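Local coordinates for protein putative solute-binding component of ABC transporter (Clostridium phytofermentans, PDB 4YS6) that probably serves as the sugar-capturing component of an ABC transporter, and holds beta-D-glucopyranose in the cleft between its two lobes, at residues K162-P174 / Y233-S245. Numbering follows the deposited sequence.
Sequences KGPFNLEIFTGDP and YADGTKLDAVLCS
Glu168 and Val242 sit at the middle of a parallel strand pair whose backbone hydrogen bonds run from Asn166 O with Ala241 N to Phe170 O with Ser245 N; Leu243 is gripped twice, its N giving to Glu168 O (2.9 Å) and its O taking Phe170 N (2.8 Å). Packing is tight here on both faces. Leu167 CD1 lies 3.9 Å from Ala241 CB, and Ile169 and Leu243 run side by side on that face. On the other, Val242 CG1, anti to its own N (chi1 -167°), meets Phe170 CD1 at 3.7 Å, and Cys244 SG makes a longer, oblique sulfur-aromatic contact with the same ring. The buried Glu168 side chain bends at chi2 (-70°), bringing OE2 to the phenol's edge, where its anti lone pair takes the Tyr233 hydroxyl (OH to OE2 2.7 Å); Ser203 holds OE1.

Toward the strand starts the contact opens to solvent. Asp240 OD2 receives Asn166 N almost straight (2.7 Å, 174°), while Asn166 O accepts from both Asp240 N and Ala241 N. The partly exposed Phe165 ring meets this carboxylate at its edge, the two planes nearly perpendicular.

At the sugar-side end Thr171 OG1 and Ser245 OG share a hydrogen bond (2.8 Å). These are the two inner strands of the parallel sheet in one lobe of this periplasmic-binding-protein fold, flanked by strands 199-200 and 267-268, with helices 218-232 and 247-260 packed on the Phe170 face.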
loop_
_atom_site.group_PDB
_atom_site.type_symbol
_atom_site.label_atom_id
_atom_site.label_comp_id
_atom_site.label_asym_id
_atom_site.label_seq_id
_atom_site.Cartn_x
_atom_site.Cartn_y
_atom_site.Cartn_z
ATOM N N LYS A 162 -7.546 28.848 12.015
ATOM C CA LYS A 162 -6.844 29.751 11.115
ATOM C C LYS A 162 -5.511 29.139 10.700
ATOM O O LYS A 162 -5.044 29.342 9.579
ATOM C CB LYS A 162 -6.621 31.110 11.794
ATOM C CG LYS A 162 -5.878 32.142 10.950
ATOM C CD LYS A 162 -6.695 33.428 10.799
ATOM C CE LYS A 162 -5.920 34.523 10.068
ATOM N NZ LYS A 162 -6.813 35.390 9.240
ATOM N N GLY A 163 -4.910 28.385 11.611
ATOM C CA GLY A 163 -3.545 27.928 11.428
ATOM C C GLY A 163 -2.632 29.146 11.426
ATOM O O GLY A 163 -2.964 30.170 12.011
ATOM N N PRO A 164 -1.495 29.067 10.730
ATOM C CA PRO A 164 -1.086 27.937 9.907
ATOM C C PRO A 164 -0.592 26.751 10.717
ATOM O O PRO A 164 -0.170 26.883 11.873
ATOM C CB PRO A 164 0.050 28.519 9.065
ATOM C CG PRO A 164 0.649 29.551 9.935
ATOM C CD PRO A 164 -0.507 30.162 10.686
ATOM N N PHE A 165 -0.662 25.595 10.078
ATOM C CA PHE A 165 -0.073 24.362 10.576
ATOM C C PHE A 165 0.952 23.870 9.567
ATOM O O PHE A 165 0.726 23.952 8.364
ATOM C CB PHE A 165 -1.106 23.271 10.775
ATOM C CG PHE A 165 -2.202 23.626 11.720
ATOM C CD1 PHE A 165 -2.039 23.421 13.073
ATOM C CD2 PHE A 165 -3.404 24.125 11.256
ATOM C CE1 PHE A 165 -3.038 23.726 13.951
ATOM C CE2 PHE A 165 -4.426 24.421 12.141
ATOM C CZ PHE A 165 -4.234 24.225 13.493
ATOM N N ASN A 166 2.040 23.298 10.062
ATOM C CA ASN A 166 3.117 22.817 9.198
ATOM C C ASN A 166 2.923 21.344 8.884
ATOM O O ASN A 166 2.778 20.526 9.777
ATOM C CB ASN A 166 4.464 23.054 9.854
ATOM C CG ASN A 166 4.802 24.525 9.951
ATOM O OD1 ASN A 166 5.020 25.060 11.040
ATOM N ND2 ASN A 166 4.809 25.197 8.813
ATOM N N LEU A 167 2.961 21.029 7.592
ATOM C CA LEU A 167 2.726 19.691 7.070
ATOM C C LEU A 167 3.904 19.232 6.231
ATOM O O LEU A 167 4.468 20.041 5.508
ATOM C CB LEU A 167 1.473 19.704 6.195
ATOM C CG LEU A 167 1.120 18.423 5.422
ATOM C CD1 LEU A 167 0.610 17.387 6.359
ATOM C CD2 LEU A 167 0.100 18.694 4.330
ATOM N N GLU A 168 4.285 17.966 6.330
ATOM C CA GLU A 168 5.127 17.355 5.292
ATOM C C GLU A 168 4.458 16.078 4.800
ATOM O O GLU A 168 3.605 15.520 5.474
ATOM C CB GLU A 168 6.545 17.085 5.799
ATOM C CG GLU A 168 7.310 18.369 6.243
ATOM C CD GLU A 168 7.706 19.288 5.087
ATOM O OE1 GLU A 168 7.786 18.815 3.935
ATOM O OE2 GLU A 168 7.962 20.486 5.335
ATOM N N ILE A 169 4.855 15.618 3.616
ATOM C CA ILE A 169 4.132 14.567 2.910
ATOM C C ILE A 169 5.104 13.530 2.367
ATOM O O ILE A 169 6.108 13.899 1.768
ATOM C CB ILE A 169 3.340 15.144 1.732
ATOM C CG1 ILE A 169 2.339 16.212 2.180
ATOM C CG2 ILE A 169 2.604 14.042 0.986
ATOM C CD1 ILE A 169 1.925 17.130 1.038
ATOM N N PHE A 170 4.788 12.261 2.605
ATOM C CA PHE A 170 5.580 11.123 2.107
ATOM C C PHE A 170 4.641 10.126 1.476
ATOM O O PHE A 170 3.784 9.585 2.182
ATOM C CB PHE A 170 6.344 10.439 3.225
ATOM C CG PHE A 170 7.491 11.241 3.761
ATOM C CD1 PHE A 170 7.258 12.385 4.509
ATOM C CD2 PHE A 170 8.803 10.846 3.524
ATOM C CE1 PHE A 170 8.325 13.137 4.977
ATOM C CE2 PHE A 170 9.860 11.588 4.008
ATOM C CZ PHE A 170 9.613 12.741 4.724
ATOM N N THR A 171 4.751 9.903 0.168
ATOM C CA THR A 171 3.959 8.841 -0.446
ATOM C C THR A 171 4.872 7.731 -1.011
ATOM O O THR A 171 6.069 7.638 -0.687
ATOM C CB THR A 171 2.977 9.400 -1.522
ATOM O OG1 THR A 171 1.973 8.410 -1.834
ATOM C CG2 THR A 171 3.696 9.819 -2.783
ATOM N N GLY A 172 4.282 6.837 -1.789
ATOM C CA GLY A 172 4.956 5.622 -2.168
ATOM C C GLY A 172 5.728 5.731 -3.459
ATOM O O GLY A 172 6.046 6.823 -3.942
ATOM N N ASP A 173 6.037 4.570 -4.028
ATOM C CA ASP A 173 6.884 4.516 -5.210
ATOM C C ASP A 173 6.099 4.991 -6.419
ATOM O O ASP A 173 4.930 4.626 -6.582
ATOM C CB ASP A 173 7.392 3.106 -5.432
ATOM C CG ASP A 173 8.346 3.013 -6.604
ATOM O OD1 ASP A 173 9.558 3.278 -6.411
ATOM O OD2 ASP A 173 7.876 2.726 -7.729
ATOM N N PRO A 174 6.736 5.785 -7.289
ATOM C CA PRO A 174 5.982 6.296 -8.436
ATOM C C PRO A 174 5.590 5.223 -9.467
ATOM O O PRO A 174 4.778 5.483 -10.336
ATOM C CB PRO A 174 6.938 7.317 -9.071
ATOM C CG PRO A 174 8.092 7.463 -8.163
ATOM C CD PRO A 174 8.105 6.334 -7.195
ATOM N N TYR A 233 13.095 22.499 10.406
ATOM C CA TYR A 233 12.466 22.309 11.719
ATOM C C TYR A 233 13.526 22.123 12.809
ATOM O O TYR A 233 13.339 21.378 13.769
ATOM C CB TYR A 233 11.504 21.107 11.684
ATOM C CG TYR A 233 10.407 21.221 10.635
ATOM C CD1 TYR A 233 9.238 21.928 10.890
ATOM C CD2 TYR A 233 10.548 20.627 9.374
ATOM C CE1 TYR A 233 8.235 22.046 9.917
ATOM C CE2 TYR A 233 9.556 20.739 8.405
ATOM C CZ TYR A 233 8.395 21.451 8.683
ATOM O OH TYR A 233 7.404 21.559 7.721
ATOM N N ALA A 234 14.654 22.793 12.641
ATOM C CA ALA A 234 15.769 22.682 13.582
ATOM C C ALA A 234 15.726 23.859 14.528
ATOM O O ALA A 234 16.322 23.835 15.602
ATOM C CB ALA A 234 17.097 22.640 12.848
ATOM N N ASP A 235 15.042 24.907 14.084
ATOM C CA ASP A 235 14.726 26.040 14.927
ATOM C C ASP A 235 13.489 25.673 15.737
ATOM O O ASP A 235 13.170 24.491 15.899
ATOM C CB ASP A 235 14.504 27.307 14.083
ATOM C CG ASP A 235 13.433 27.131 13.003
ATOM O OD1 ASP A 235 12.626 26.181 13.077
ATOM O OD2 ASP A 235 13.398 27.961 12.070
ATOM N N GLY A 236 12.781 26.675 16.232
ATOM C CA GLY A 236 11.636 26.425 17.084
ATOM C C GLY A 236 10.420 25.876 16.363
ATOM O O GLY A 236 9.411 25.588 17.009
ATOM N N THR A 237 10.504 25.709 15.044
ATOM C CA THR A 237 9.309 25.404 14.261
ATOM C C THR A 237 8.732 24.045 14.637
ATOM O O THR A 237 9.423 23.028 14.651
ATOM C CB THR A 237 9.586 25.443 12.754
ATOM O OG1 THR A 237 10.119 26.727 12.406
ATOM C CG2 THR A 237 8.300 25.217 11.955
ATOM N N LYS A 238 7.446 24.052 14.957
ATOM C CA LYS A 238 6.717 22.824 15.222
ATOM C C LYS A 238 6.279 22.215 13.899
ATOM O O LYS A 238 5.755 22.900 13.021
ATOM C CB LYS A 238 5.500 23.090 16.126
ATOM C CG LYS A 238 4.651 21.845 16.436
ATOM C CD LYS A 238 3.605 22.116 17.517
ATOM C CE LYS A 238 2.603 20.961 17.663
ATOM N NZ LYS A 238 3.042 19.671 17.036
ATOM N N LEU A 239 6.537 20.924 13.760
ATOM C CA LEU A 239 5.995 20.142 12.678
ATOM C C LEU A 239 4.682 19.590 13.182
ATOM O O LEU A 239 4.668 18.844 14.156
ATOM C CB LEU A 239 6.971 19.031 12.291
ATOM C CG LEU A 239 6.518 18.053 11.239
ATOM C CD1 LEU A 239 6.108 18.762 9.994
ATOM C CD2 LEU A 239 7.659 17.093 10.942
ATOM N N ASP A 240 3.574 19.994 12.567
ATOM C CA ASP A 240 2.255 19.661 13.114
ATOM C C ASP A 240 1.725 18.315 12.607
ATOM O O ASP A 240 1.036 17.607 13.344
ATOM C CB ASP A 240 1.251 20.763 12.786
ATOM C CG ASP A 240 1.607 22.098 13.457
ATOM O OD1 ASP A 240 1.441 22.192 14.694
ATOM O OD2 ASP A 240 2.092 23.037 12.778
ATOM N N ALA A 241 2.048 17.960 11.360
ATOM C CA ALA A 241 1.591 16.701 10.793
ATOM C C ALA A 241 2.501 16.202 9.704
ATOM O O ALA A 241 3.051 16.997 8.938
ATOM C CB ALA A 241 0.165 16.838 10.235
ATOM N N VAL A 242 2.644 14.878 9.635
ATOM C CA VAL A 242 3.279 14.236 8.478
ATOM C C VAL A 242 2.303 13.229 7.878
ATOM O O VAL A 242 1.959 12.222 8.489
ATOM C CB VAL A 242 4.597 13.533 8.839
ATOM C CG1 VAL A 242 5.369 13.152 7.565
ATOM C CG2 VAL A 242 5.472 14.438 9.692
ATOM N N LEU A 243 1.849 13.533 6.678
ATOM C CA LEU A 243 1.021 12.622 5.916
ATOM C C LEU A 243 1.925 11.576 5.301
ATOM O O LEU A 243 2.699 11.888 4.392
ATOM C CB LEU A 243 0.251 13.381 4.838
ATOM C CG LEU A 243 -0.462 12.538 3.800
ATOM C CD1 LEU A 243 -1.526 11.683 4.516
ATOM C CD2 LEU A 243 -1.082 13.457 2.741
ATOM N N CYS A 244 1.858 10.362 5.838
ATOM C CA CYS A 244 2.581 9.229 5.270
ATOM C C CYS A 244 1.566 8.278 4.693
ATOM O O CYS A 244 0.642 7.873 5.397
ATOM C CB CYS A 244 3.410 8.492 6.303
ATOM S SG CYS A 244 4.675 9.548 7.047
ATOM N N SER A 245 1.772 7.874 3.442
ATOM C CA SER A 245 0.809 7.002 2.790
ATOM C C SER A 245 0.838 5.575 3.313
ATOM O O SER A 245 -0.148 4.852 3.127
ATOM C CB SER A 245 1.021 6.992 1.262
ATOM O OG SER A 245 0.768 8.266 0.673
#